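Local coordinates for protein NalD (Pseudomonas aeruginosa PAO1, PDB 5DAJ) that represses expression of the MexAB-OprM multidrug efflux pump as a TetR-family regulator and gives up that repression when it binds novobiocin, at residues S82-S87 with F144-C149; Q97-Q102 with F184-D189; R164-L169 with E195-G200. One frame throughout, in Å; residues are numbered along the deposited sequence.

Contact 1 (S82-S87 with F144-C149); sequences SDPLRS and FARDEC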
ATOM      1  N   SER A  82      -9.163 -18.215  25.494  1.00114.18           N
ATOM      2  CA  SER A  82      -9.532 -16.998  26.198  1.00105.07           C
ATOM      3  C   SER A  82      -9.032 -15.746  25.502  1.00104.04           C
ATOM      4  O   SER A  82      -9.715 -15.197  24.657  1.00106.01           O
ATOM      5  CB  SER A  82      -9.008 -17.027  27.625  1.00 93.35           C
ATOM      6  N   ASP A  83      -7.860 -15.267  25.896  1.00101.74           N
ATOM      7  CA  ASP A  83      -7.320 -14.025  25.349  1.00 92.14           C
ATOM      8  C   ASP A  83      -7.569 -13.727  23.907  1.00 94.40           C
ATOM      9  O   ASP A  83      -7.096 -14.433  23.046  1.00 98.64           O
ATOM     10  CB  ASP A  83      -5.838 -13.876  25.572  1.00 90.58           C
ATOM     11  CG  ASP A  83      -5.400 -12.456  25.434  1.00 81.41           C
ATOM     12  OD1 ASP A  83      -6.189 -11.625  24.966  1.00 83.21           O
ATOM     13  OD2 ASP A  83      -4.270 -12.151  25.807  1.00 84.23           O
ATOM     14  N   PRO A  84      -8.290 -12.662  23.626  1.00 85.94           N
ATOM     15  CA  PRO A  84      -8.554 -12.400  22.227  1.00 83.37           C
ATOM     16  C   PRO A  84      -7.664 -11.340  21.650  1.00 81.50           C
ATOM     17  O   PRO A  84      -7.796 -11.075  20.484  1.00 83.35           O
ATOM     18  CB  PRO A  84     -10.005 -11.951  22.237  1.00 84.46           C
ATOM     19  CG  PRO A  84     -10.238 -11.386  23.588  1.00 89.20           C
ATOM     20  CD  PRO A  84      -8.994 -11.551  24.379  1.00 69.27           C
ATOM     21  N   LEU A  85      -6.780 -10.756  22.433  1.00 72.21           N
ATOM     22  CA  LEU A  85      -5.884  -9.777  21.881  1.00 79.95           C
ATOM     23  C   LEU A  85      -4.815 -10.628  21.291  1.00 78.94           C
ATOM     24  O   LEU A  85      -4.028 -10.202  20.483  1.00 74.14           O
ATOM     25  CB  LEU A  85      -5.327  -8.840  22.934  1.00 86.35           C
ATOM     26  CG  LEU A  85      -6.241  -7.663  23.259  1.00 95.27           C
ATOM     27  CD1 LEU A  85      -5.529  -6.533  23.953  1.00107.82           C
ATOM     28  CD2 LEU A  85      -6.932  -7.135  22.029  1.00 81.71           C
ATOM     29  N   ARG A  86      -4.827 -11.872  21.712  1.00 77.56           N
ATOM     30  CA  ARG A  86      -3.894 -12.888  21.207  1.00 79.85           C
ATOM     31  C   ARG A  86      -4.385 -13.469  19.880  1.00 72.22           C
ATOM     32  O   ARG A  86      -3.603 -13.687  18.952  1.00 74.33           O
ATOM     33  CB  ARG A  86      -3.757 -14.043  22.212  1.00 86.37           C
ATOM     34  CG  ARG A  86      -2.712 -15.112  21.846  1.00 94.88           C
ATOM     35  CD  ARG A  86      -1.322 -14.537  21.632  1.00102.23           C
ATOM     36  NE  ARG A  86      -0.354 -15.580  21.290  1.00111.00           N
ATOM     37  CZ  ARG A  86       0.973 -15.449  21.339  1.00112.57           C
ATOM     38  NH1 ARG A  86       1.545 -14.307  21.736  1.00112.69           N
ATOM     39  NH2 ARG A  86       1.743 -16.478  20.995  1.00118.05           N
ATOM     40  N   SER A  87      -5.681 -13.759  19.808  1.00 73.42           N
ATOM     41  CA  SER A  87      -6.295 -14.259  18.567  1.00 75.87           C
ATOM     42  C   SER A  87      -6.070 -13.284  17.413  1.00 70.67           C
ATOM     43  O   SER A  87      -5.808 -13.696  16.272  1.00 71.20           O
ATOM     44  CB  SER A  87      -7.798 -14.498  18.745  1.00 80.99           C
ATOM     45  OG  SER A  87      -8.057 -15.408  19.805  1.00 87.61           O
ATOM     46  N   PHE A 144     -10.815  -3.839  20.560  1.00 63.44           N
ATOM     47  CA  PHE A 144     -10.062  -2.936  21.451  1.00 60.20           C
ATOM     48  C   PHE A 144     -10.968  -2.148  22.405  1.00 56.06           C
ATOM     49  O   PHE A 144     -10.539  -1.764  23.488  1.00 59.30           O
ATOM     50  CB  PHE A 144      -9.215  -1.943  20.648  1.00 55.46           C
ATOM     51  CG  PHE A 144      -8.026  -2.555  19.971  1.00 53.12           C
ATOM     52  CD1 PHE A 144      -7.009  -3.148  20.707  1.00 53.58           C
ATOM     53  CD2 PHE A 144      -7.909  -2.510  18.591  1.00 53.44           C
ATOM     54  CE1 PHE A 144      -5.914  -3.706  20.072  1.00 54.79           C
ATOM     55  CE2 PHE A 144      -6.819  -3.069  17.955  1.00 54.98           C
ATOM     56  CZ  PHE A 144      -5.819  -3.671  18.697  1.00 54.36           C
ATOM     57  N   ALA A 145     -12.211  -1.914  21.987  1.00 55.92           N
ATOM     58  CA  ALA A 145     -13.190  -1.145  22.768  1.00 59.23           C
ATOM     59  C   ALA A 145     -13.838  -1.906  23.930  1.00 64.89           C
ATOM     60  O   ALA A 145     -14.465  -1.283  24.791  1.00 72.03           O
ATOM     61  CB  ALA A 145     -14.277  -0.605  21.851  1.00 60.79           C
ATOM     62  N   ARG A 146     -13.707  -3.231  23.952  1.00 66.39           N
ATOM     63  CA  ARG A 146     -14.225  -4.044  25.067  1.00 73.11           C
ATOM     64  C   ARG A 146     -13.484  -3.700  26.351  1.00 73.43           C
ATOM     65  O   ARG A 146     -12.279  -3.449  26.321  1.00 74.40           O
ATOM     66  CB  ARG A 146     -14.061  -5.547  24.814  1.00 72.96           C
ATOM     67  CG  ARG A 146     -14.774  -6.072  23.583  1.00 80.06           C
ATOM     68  CD  ARG A 146     -14.559  -7.551  23.363  1.00 85.22           C
ATOM     69  NE  ARG A 146     -14.903  -7.938  21.997  1.00 93.96           N
ATOM     70  CZ  ARG A 146     -14.512  -9.066  21.398  1.00 89.82           C
ATOM     71  NH1 ARG A 146     -13.764  -9.973  22.041  1.00 89.04           N
ATOM     72  NH2 ARG A 146     -14.881  -9.294  20.136  1.00 86.88           N
ATOM     73  N   ASP A 147     -14.206  -3.716  27.469  1.00 76.34           N
ATOM     74  CA  ASP A 147     -13.635  -3.379  28.789  1.00 83.06           C
ATOM     75  C   ASP A 147     -12.395  -4.214  29.109  1.00 79.60           C
ATOM     76  O   ASP A 147     -11.387  -3.691  29.590  1.00 91.63           O
ATOM     77  CB  ASP A 147     -14.677  -3.585  29.897  1.00 87.81           C
ATOM     78  CG  ASP A 147     -15.854  -2.630  29.780  1.00 95.79           C
ATOM     79  OD1 ASP A 147     -15.626  -1.407  29.730  1.00106.42           O
ATOM     80  OD2 ASP A 147     -17.010  -3.106  29.742  1.00112.99           O
ATOM     81  N   GLU A 148     -12.497  -5.513  28.830  1.00 75.37           N
ATOM     82  CA  GLU A 148     -11.406  -6.489  29.048  1.00 82.44           C
ATOM     83  C   GLU A 148     -10.115  -6.082  28.330  1.00 79.29           C
ATOM     84  O   GLU A 148      -9.017  -6.236  28.871  1.00 88.02           O
ATOM     85  CB  GLU A 148     -11.800  -7.904  28.572  1.00 86.82           C
ATOM     86  CG  GLU A 148     -13.216  -8.368  28.912  1.00 93.94           C
ATOM     87  CD  GLU A 148     -14.216  -8.100  27.792  1.00 91.43           C
ATOM     88  OE1 GLU A 148     -15.081  -7.213  27.972  1.00108.70           O
ATOM     89  OE2 GLU A 148     -14.124  -8.754  26.732  1.00 82.88           O
ATOM     90  N   CYS A 149     -10.272  -5.575  27.112  1.00 79.58           N
ATOM     91  CA  CYS A 149      -9.150  -5.194  26.237  1.00 89.20           C
ATOM     92  C   CYS A 149      -8.726  -3.740  26.429  1.00 76.88           C
ATOM     93  O   CYS A 149      -7.549  -3.458  26.635  1.00 71.43           O
ATOM     94  CB  CYS A 149      -9.538  -5.417  24.773  1.00 94.20           C
ATOM     95  SG  CYS A 149     -10.099  -7.097  24.426  1.00 88.57           S
TER
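Asp83 stands at the N-cap of helix 84-101 and takes its place there with its own carboxylate. Atom OD1 accepts from Leu85 N at 2.7 Å, with a nearly straight N-H...O angle of 163°; the donor lies above the carboxylate plane, 46° out of it. The other oxygen, OD2, is engaged by a salt bridge to Arg152, so both oxygens have a partner and the rotation of the carboxylate is fixed from two directions.

Pro84 follows, its CB directed toward 144-149. The ring meets Arg146 tip to tip, CG lying 4.1 Å from NH1 of the guanidinium. This is plain van der Waals contact, reached because the arginine chain is extended from CG to NE. Pro84 CG also borders the sulphur of Cys149, 4.4 Å from SG, and the proline packs further on Leu143.

Leu85 is buried and carries most of the apolar contact from its segment. Its CG sits beside the backbone N, anti to the carbonyl carbon (chi1 -84°), which carries the CD2 branch across to the second segment. There CD2 lies 4.0 Å from Cys149 SG and 4.1 Å from Phe144 CE1, bridging the sulphur and the obliquely crossing aromatic ring. Leu85 CG itself is 4.1 Å from Cys149 SG, so the sulphur lies along the CG-CD2 side of the leucine. No hydrogen bond passes between the segments; the junction is held by apolar packing.

Phe144 leans onward to Pro159 and Ala162 of helix 159-179. The N-terminal turn of helix 84-101, capped by Asp83, thus packs on the break between helices 123-145 and 147-150, within the all-helical C-terminal domain of a TetR-family repressor.

Contact 2 (Q97-Q102 with F184-D189); sequences QSLLTQ and FDPDTD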
ATOM      1  N   GLN A  97       2.155 -14.521   7.066  1.00 48.56           N
ATOM      2  CA  GLN A  97       2.739 -15.813   6.688  1.00 50.88           C
ATOM      3  C   GLN A  97       2.094 -16.470   5.445  1.00 54.90           C
ATOM      4  O   GLN A  97       2.769 -17.176   4.705  1.00 63.66           O
ATOM      5  CB  GLN A  97       2.681 -16.773   7.867  1.00 50.26           C
ATOM      6  CG  GLN A  97       3.647 -16.406   8.979  1.00 50.44           C
ATOM      7  CD  GLN A  97       3.631 -17.390  10.128  1.00 54.76           C
ATOM      8  OE1 GLN A  97       2.589 -17.936  10.474  1.00 64.56           O
ATOM      9  NE2 GLN A  97       4.790 -17.627  10.724  1.00 55.79           N
ATOM     10  N   SER A  98       0.804 -16.220   5.214  1.00 59.65           N
ATOM     11  CA  SER A  98       0.080 -16.742   4.021  1.00 59.53           C
ATOM     12  C   SER A  98       0.648 -16.272   2.671  1.00 61.92           C
ATOM     13  O   SER A  98       0.451 -16.935   1.637  1.00 73.43           O
ATOM     14  CB  SER A  98      -1.404 -16.380   4.068  1.00 58.95           C
ATOM     15  OG  SER A  98      -1.600 -15.009   3.785  1.00 59.68           O
ATOM     16  N   LEU A  99       1.339 -15.130   2.685  1.00 62.47           N
ATOM     17  CA  LEU A  99       2.045 -14.608   1.497  1.00 58.79           C
ATOM     18  C   LEU A  99       2.959 -15.629   0.828  1.00 58.76           C
ATOM     19  O   LEU A  99       3.092 -15.638  -0.391  1.00 65.68           O
ATOM     20  CB  LEU A  99       2.887 -13.383   1.861  1.00 54.52           C
ATOM     21  CG  LEU A  99       2.126 -12.093   2.142  1.00 54.74           C
ATOM     22  CD1 LEU A  99       3.045 -11.076   2.804  1.00 59.85           C
ATOM     23  CD2 LEU A  99       1.550 -11.536   0.855  1.00 56.21           C
ATOM     24  N   LEU A 100       3.599 -16.467   1.639  1.00 62.66           N
ATOM     25  CA  LEU A 100       4.453 -17.549   1.138  1.00 64.05           C
ATOM     26  C   LEU A 100       3.665 -18.817   0.852  1.00 62.74           C
ATOM     27  O   LEU A 100       3.789 -19.407  -0.222  1.00 68.34           O
ATOM     28  CB  LEU A 100       5.580 -17.879   2.133  1.00 68.11           C
ATOM     29  CG  LEU A 100       6.889 -17.087   2.036  1.00 69.84           C
ATOM     30  CD1 LEU A 100       7.832 -17.565   3.134  1.00 68.99           C
ATOM     31  CD2 LEU A 100       7.563 -17.213   0.671  1.00 68.42           C
ATOM     32  N   THR A 101       2.873 -19.240   1.828  1.00 59.98           N
ATOM     33  CA  THR A 101       2.207 -20.553   1.768  1.00 68.93           C
ATOM     34  C   THR A 101       1.054 -20.682   0.749  1.00 69.28           C
ATOM     35  O   THR A 101       0.675 -21.801   0.405  1.00 81.68           O
ATOM     36  CB  THR A 101       1.684 -20.986   3.152  1.00 74.04           C
ATOM     37  OG1 THR A 101       0.784 -19.998   3.653  1.00 76.88           O
ATOM     38  CG2 THR A 101       2.837 -21.172   4.131  1.00 78.71           C
ATOM     39  N   GLN A 102       0.515 -19.560   0.274  1.00 61.43           N
ATOM     40  CA  GLN A 102      -0.625 -19.569  -0.667  1.00 57.51           C
ATOM     41  C   GLN A 102      -0.347 -18.786  -1.954  1.00 60.48           C
ATOM     42  O   GLN A 102      -0.577 -17.577  -2.010  1.00 57.02           O
ATOM     43  CB  GLN A 102      -1.867 -19.018   0.016  1.00 60.69           C
ATOM     44  CG  GLN A 102      -2.414 -19.917   1.112  1.00 68.90           C
ATOM     45  CD  GLN A 102      -3.536 -19.259   1.905  1.00 80.70           C
ATOM     46  OE1 GLN A 102      -4.282 -18.428   1.375  1.00 94.28           O
ATOM     47  NE2 GLN A 102      -3.658 -19.617   3.180  1.00 77.19           N
ATOM     48  N   PHE A 184      11.963  -8.990   3.333  1.00 38.39           N
ATOM     49  CA  PHE A 184      11.913  -9.879   4.481  1.00 33.08           C
ATOM     50  C   PHE A 184      11.320 -11.234   4.137  1.00 41.62           C
ATOM     51  O   PHE A 184      10.807 -11.447   3.047  1.00 43.50           O
ATOM     52  CB  PHE A 184      11.156  -9.228   5.660  1.00 40.98           C
ATOM     53  CG  PHE A 184       9.710  -8.935   5.390  1.00 42.77           C
ATOM     54  CD1 PHE A 184       8.740  -9.922   5.548  1.00 45.85           C
ATOM     55  CD2 PHE A 184       9.308  -7.670   5.019  1.00 42.95           C
ATOM     56  CE1 PHE A 184       7.396  -9.652   5.310  1.00 42.60           C
ATOM     57  CE2 PHE A 184       7.969  -7.395   4.774  1.00 42.48           C
ATOM     58  CZ  PHE A 184       7.011  -8.385   4.922  1.00 40.81           C
ATOM     59  N   ASP A 185      11.429 -12.144   5.099  1.00 51.27           N
ATOM     60  CA  ASP A 185      10.882 -13.489   4.997  1.00 51.33           C
ATOM     61  C   ASP A 185       9.567 -13.569   5.780  1.00 52.86           C
ATOM     62  O   ASP A 185       9.583 -13.563   7.016  1.00 63.57           O
ATOM     63  CB  ASP A 185      11.889 -14.492   5.553  1.00 49.93           C
ATOM     64  CG  ASP A 185      11.352 -15.900   5.572  1.00 53.30           C
ATOM     65  OD1 ASP A 185      10.686 -16.307   4.590  1.00 56.33           O
ATOM     66  OD2 ASP A 185      11.599 -16.617   6.569  1.00 53.62           O
ATOM     67  N   PRO A 186       8.425 -13.647   5.079  1.00 50.77           N
ATOM     68  CA  PRO A 186       7.125 -13.745   5.753  1.00 52.19           C
ATOM     69  C   PRO A 186       7.013 -14.859   6.789  1.00 51.46           C
ATOM     70  O   PRO A 186       6.300 -14.708   7.769  1.00 56.77           O
ATOM     71  CB  PRO A 186       6.151 -14.005   4.601  1.00 51.93           C
ATOM     72  CG  PRO A 186       6.792 -13.356   3.430  1.00 52.10           C
ATOM     73  CD  PRO A 186       8.262 -13.592   3.617  1.00 52.69           C
ATOM     74  N   ASP A 187       7.706 -15.965   6.571  1.00 52.29           N
ATOM     75  CA  ASP A 187       7.688 -17.079   7.522  1.00 57.36           C
ATOM     76  C   ASP A 187       8.326 -16.689   8.862  1.00 56.78           C
ATOM     77  O   ASP A 187       7.639 -16.612   9.878  1.00 64.84           O
ATOM     78  CB  ASP A 187       8.393 -18.309   6.921  1.00 61.90           C
ATOM     79  CG  ASP A 187       8.303 -19.546   7.812  1.00 65.28           C
ATOM     80  OD1 ASP A 187       7.473 -19.588   8.743  1.00 70.66           O
ATOM     81  OD2 ASP A 187       9.062 -20.503   7.557  1.00 78.17           O
ATOM     82  N   THR A 188       9.629 -16.420   8.837  1.00 51.40           N
ATOM     83  CA  THR A 188      10.432 -16.249  10.059  1.00 52.45           C
ATOM     84  C   THR A 188      10.522 -14.818  10.611  1.00 51.72           C
ATOM     85  O   THR A 188      10.888 -14.643  11.773  1.00 53.70           O
ATOM     86  CB  THR A 188      11.877 -16.768   9.863  1.00 54.40           C
ATOM     87  OG1 THR A 188      12.528 -16.034   8.816  1.00 58.65           O
ATOM     88  CG2 THR A 188      11.872 -18.249   9.527  1.00 51.79           C
ATOM     89  N   ASP A 189      10.209 -13.812   9.795  1.00 48.58           N
ATOM     90  CA  ASP A 189      10.244 -12.400  10.239  1.00 48.28           C
ATOM     91  C   ASP A 189       8.904 -11.823  10.685  1.00 46.78           C
ATOM     92  O   ASP A 189       8.879 -10.816  11.386  1.00 56.47           O
ATOM     93  CB  ASP A 189      10.800 -11.489   9.148  1.00 47.25           C
ATOM     94  CG  ASP A 189      12.249 -11.773   8.817  1.00 50.71           C
ATOM     95  OD1 ASP A 189      13.038 -12.119   9.722  1.00 49.65           O
ATOM     96  OD2 ASP A 189      12.600 -11.649   7.629  1.00 51.30           O
TER
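The one hydrogen bond across this pair runs from Gln97 NE2 to Asp187 O, 3.1 Å long and 166° at the hydrogen. The acceptor uses a lone pair in its carbonyl plane, and the oxygen lies almost within the Gln97 amide plane. An extended side chain delivers the amide, and on the way Gln97 CG passes 3.4 Å from Pro186 O.

Pro186 fills the apolar half. Its CG is 4.0 Å from Leu100 CG, the two side chains crossing at about a right angle, and 4.2 Å from Leu99 CB. Leu100 CD1 extends further, touching Asp187 CB and the Asp185 carboxylate.

Behind this first shell, Asp185 is the N-cap of the weakly bonded helical turn that starts at about Pro186. Its OD2 is gripped twice, by Thr188 N at 3.0 Å from above the carboxylate plane and by Thr188 OG1 on the anti lone pair. Asp189 OD2 in turn accepts from Asp185 N at 2.8 Å, while its OD1 forms a salt bridge with Arg160 of the second subunit.

The end of helix 84-101 thus meets the start of helix 186-201, with Trp177 of helix 159-179 packing on both Leu99 and Pro186.

Contact 3 (R164-L169 with E195-G200); sequences RALHAL and EPMFRG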
ATOM      1  N   ARG A 164      -6.598   1.307  13.411  1.00 37.63           N
ATOM      2  CA  ARG A 164      -6.089   1.940  12.187  1.00 37.75           C
ATOM      3  C   ARG A 164      -4.578   1.829  12.075  1.00 37.13           C
ATOM      4  O   ARG A 164      -4.065   1.577  10.994  1.00 38.06           O
ATOM      5  CB  ARG A 164      -6.528   3.395  12.096  1.00 36.82           C
ATOM      6  CG  ARG A 164      -7.990   3.507  11.715  1.00 37.58           C
ATOM      7  CD  ARG A 164      -8.635   4.777  12.192  1.00 39.54           C
ATOM      8  NE  ARG A 164     -10.036   4.809  11.774  1.00 41.08           N
ATOM      9  CZ  ARG A 164     -11.030   4.120  12.338  1.00 39.77           C
ATOM     10  NH1 ARG A 164     -10.820   3.288  13.341  1.00 41.24           N
ATOM     11  NH2 ARG A 164     -12.259   4.264  11.881  1.00 42.95           N
ATOM     12  N   ALA A 165      -3.884   2.005  13.194  1.00 32.38           N
ATOM     13  CA  ALA A 165      -2.437   1.798  13.247  1.00 37.75           C
ATOM     14  C   ALA A 165      -2.100   0.363  12.864  1.00 39.03           C
ATOM     15  O   ALA A 165      -1.237   0.127  12.013  1.00 45.23           O
ATOM     16  CB  ALA A 165      -1.889   2.111  14.634  1.00 39.34           C
ATOM     17  N   LEU A 166      -2.824  -0.581  13.459  1.00 37.68           N
ATOM     18  CA  LEU A 166      -2.599  -2.007  13.195  1.00 38.86           C
ATOM     19  C   LEU A 166      -2.838  -2.355  11.736  1.00 37.01           C
ATOM     20  O   LEU A 166      -1.998  -2.971  11.101  1.00 36.86           O
ATOM     21  CB  LEU A 166      -3.485  -2.900  14.067  1.00 42.33           C
ATOM     22  CG  LEU A 166      -3.347  -4.414  13.816  1.00 43.92           C
ATOM     23  CD1 LEU A 166      -1.915  -4.903  13.942  1.00 44.07           C
ATOM     24  CD2 LEU A 166      -4.231  -5.188  14.768  1.00 45.39           C
ATOM     25  N   HIS A 167      -3.989  -1.954  11.213  1.00 35.43           N
ATOM     26  CA  HIS A 167      -4.341  -2.267   9.832  1.00 35.47           C
ATOM     27  C   HIS A 167      -3.334  -1.690   8.843  1.00 35.39           C
ATOM     28  O   HIS A 167      -2.967  -2.357   7.865  1.00 38.86           O
ATOM     29  CB  HIS A 167      -5.735  -1.778   9.448  1.00 35.14           C
ATOM     30  CG  HIS A 167      -6.086  -2.083   8.028  1.00 37.31           C
ATOM     31  ND1 HIS A 167      -5.940  -1.165   7.014  1.00 41.05           N
ATOM     32  CD2 HIS A 167      -6.482  -3.234   7.439  1.00 40.09           C
ATOM     33  CE1 HIS A 167      -6.271  -1.725   5.866  1.00 37.88           C
ATOM     34  NE2 HIS A 167      -6.606  -2.983   6.097  1.00 43.33           N
ATOM     35  N   ALA A 168      -2.930  -0.447   9.081  1.00 33.16           N
ATOM     36  CA  ALA A 168      -1.933   0.212   8.243  1.00 35.78           C
ATOM     37  C   ALA A 168      -0.635  -0.598   8.205  1.00 36.74           C
ATOM     38  O   ALA A 168      -0.067  -0.800   7.135  1.00 41.68           O
ATOM     39  CB  ALA A 168      -1.657   1.619   8.738  1.00 37.23           C
ATOM     40  N   LEU A 169      -0.198  -1.096   9.360  1.00 35.05           N
ATOM     41  CA  LEU A 169       1.003  -1.937   9.419  1.00 36.32           C
ATOM     42  C   LEU A 169       0.863  -3.204   8.580  1.00 37.17           C
ATOM     43  O   LEU A 169       1.742  -3.514   7.777  1.00 40.12           O
ATOM     44  CB  LEU A 169       1.356  -2.329  10.848  1.00 37.43           C
ATOM     45  CG  LEU A 169       2.542  -3.294  10.981  1.00 37.89           C
ATOM     46  CD1 LEU A 169       3.812  -2.689  10.416  1.00 37.77           C
ATOM     47  CD2 LEU A 169       2.744  -3.679  12.428  1.00 39.70           C
ATOM     48  N   GLU A 195       5.613  -7.664  16.324  1.00 52.43           N
ATOM     49  CA  GLU A 195       5.925  -7.516  17.752  1.00 54.01           C
ATOM     50  C   GLU A 195       5.826  -6.075  18.280  1.00 53.82           C
ATOM     51  O   GLU A 195       5.047  -5.819  19.208  1.00 61.23           O
ATOM     52  CB  GLU A 195       7.302  -8.128  18.079  1.00 55.34           C
ATOM     53  CG  GLU A 195       7.723  -8.119  19.552  1.00 63.08           C
ATOM     54  CD  GLU A 195       6.814  -8.925  20.473  1.00 77.95           C
ATOM     55  OE1 GLU A 195       5.903  -9.647  19.992  1.00 85.92           O
ATOM     56  OE2 GLU A 195       7.027  -8.837  21.705  1.00 98.64           O
ATOM     57  N   PRO A 196       6.585  -5.129  17.689  1.00 50.89           N
ATOM     58  CA  PRO A 196       6.598  -3.778  18.262  1.00 50.84           C
ATOM     59  C   PRO A 196       5.235  -3.094  18.267  1.00 47.88           C
ATOM     60  O   PRO A 196       4.902  -2.408  19.226  1.00 49.09           O
ATOM     61  CB  PRO A 196       7.575  -3.020  17.360  1.00 51.70           C
ATOM     62  CG  PRO A 196       7.595  -3.782  16.084  1.00 54.37           C
ATOM     63  CD  PRO A 196       7.426  -5.210  16.482  1.00 50.75           C
HETATM   64  N   MSE A 197       4.446  -3.301  17.218  1.00 48.07           N
HETATM   65  CA  MSE A 197       3.105  -2.704  17.149  1.00 48.66           C
HETATM   66  C   MSE A 197       2.290  -3.161  18.329  1.00 50.53           C
HETATM   67  O   MSE A 197       1.699  -2.341  19.036  1.00 47.15           O
HETATM   68  CB  MSE A 197       2.389  -3.038  15.843  1.00 49.48           C
HETATM   69  CG  MSE A 197       0.944  -2.530  15.763  1.00 56.39           C
HETATM   70 SE   MSE A 197       0.839  -0.568  16.009  1.00 68.94          SE
HETATM   71  CE  MSE A 197       1.434  -0.028  14.210  1.00 72.47           C
ATOM     72  N   PHE A 198       2.253  -4.470  18.555  1.00 51.43           N
ATOM     73  CA  PHE A 198       1.480  -5.025  19.679  1.00 56.48           C
ATOM     74  C   PHE A 198       2.048  -4.665  21.047  1.00 60.54           C
ATOM     75  O   PHE A 198       1.283  -4.397  21.980  1.00 67.97           O
ATOM     76  CB  PHE A 198       1.324  -6.531  19.554  1.00 54.09           C
ATOM     77  CG  PHE A 198       0.269  -6.928  18.577  1.00 51.97           C
ATOM     78  CD1 PHE A 198       0.566  -7.035  17.226  1.00 49.46           C
ATOM     79  CD2 PHE A 198      -1.036  -7.149  18.996  1.00 49.60           C
ATOM     80  CE1 PHE A 198      -0.412  -7.388  16.313  1.00 47.68           C
ATOM     81  CE2 PHE A 198      -2.011  -7.509  18.088  1.00 47.53           C
ATOM     82  CZ  PHE A 198      -1.701  -7.628  16.746  1.00 47.22           C
ATOM     83  N   ARG A 199       3.371  -4.582  21.145  1.00 60.17           N
ATOM     84  CA  ARG A 199       4.011  -4.184  22.390  1.00 64.09           C
ATOM     85  C   ARG A 199       3.692  -2.710  22.663  1.00 60.12           C
ATOM     86  O   ARG A 199       3.498  -2.310  23.811  1.00 64.51           O
ATOM     87  CB  ARG A 199       5.523  -4.394  22.310  1.00 66.18           C
ATOM     88  CG  ARG A 199       6.234  -4.307  23.650  1.00 70.58           C
ATOM     89  CD  ARG A 199       7.739  -4.192  23.471  1.00 78.13           C
ATOM     90  NE  ARG A 199       8.324  -5.424  22.950  1.00 90.20           N
ATOM     91  CZ  ARG A 199       9.087  -6.247  23.662  1.00 99.78           C
ATOM     92  NH1 ARG A 199       9.361  -5.971  24.930  1.00 98.21           N
ATOM     93  NH2 ARG A 199       9.577  -7.348  23.107  1.00109.93           N
ATOM     94  N   GLY A 200       3.637  -1.911  21.598  1.00 57.88           N
ATOM     95  CA  GLY A 200       3.327  -0.480  21.701  1.00 55.95           C
ATOM     96  C   GLY A 200       1.884  -0.144  22.028  1.00 57.17           C
ATOM     97  O   GLY A 200       1.594   0.908  22.598  1.00 61.58           O
TER
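Met197, modelled as selenomethionine, points its CB toward helix 159-179 and then folds along that surface. CG is anti to the backbone N, but the chain bends at chi2 (58°) and again at chi3 (77°), so the terminal methyl turns onto the backbone of the facing helix. Met197 CE lies 3.5 Å from Ala165 O and 4.0 Å from Ala165 CB, set against both the carbonyl oxygen and the side chain of that residue.

Leu169 comes from one turn further on. Its side chain and that of Met197 slide past each other in opposite directions, and the CD2 branch reaches 3.5 Å from Met197 CB. In both residues CG is anti to the backbone N, and the two chains run alongside each other.

Such side-by-side packing fits the axes of the two short helical segments, 10.7 Å apart and antiparallel at 179°. In TetR-family repressors the last two long helices of each subunit pair with those of its partner as a four-helix bundle, and the contacts agree: Leu169 packs on Ala165 of the second subunit, and Met197 on Leu169 of the second subunit. His167 ND1 adds a hydrogen bond to Asp176 of that chain.

Leu166 takes the other flank. Its CD1 lies 3.7 Å from Phe198 CE1, the side chains crossing obliquely, and 4.1 Å from Met197 CG, so one methyl touches both the Met197 CG methylene and the ring. Tyr89 meets the Phe198 ring edge-to-face, whereas the Trp205 ring meets it with the two planes only slightly inclined. On the far side of helix 186-201, Glu195 OE2 and Arg199 NH2 form a salt bridge of 3.3 Å one turn apart.

In the fold
Two helices thread the three contacts together. Helix 84-101 takes part in contact 1 with its first turn and in contact 2 with its last. The centres of contacts 1 and 2 are about 26 Å apart and their nearest atoms about 11 Å apart. Helix 186-201 opens in contact 2 and continues into contact 3, about 18 Å from centre to centre, with nearest atoms about 7 Å apart. Contacts 1 and 3 lie closest, about 15 Å between centres, and touch directly where Leu85 O packs 4.1 Å from Phe198 CE2. Contacts 2 and 3 both reach the second subunit, whereas contact 1 does not. All three lie in the C-terminal region of the family.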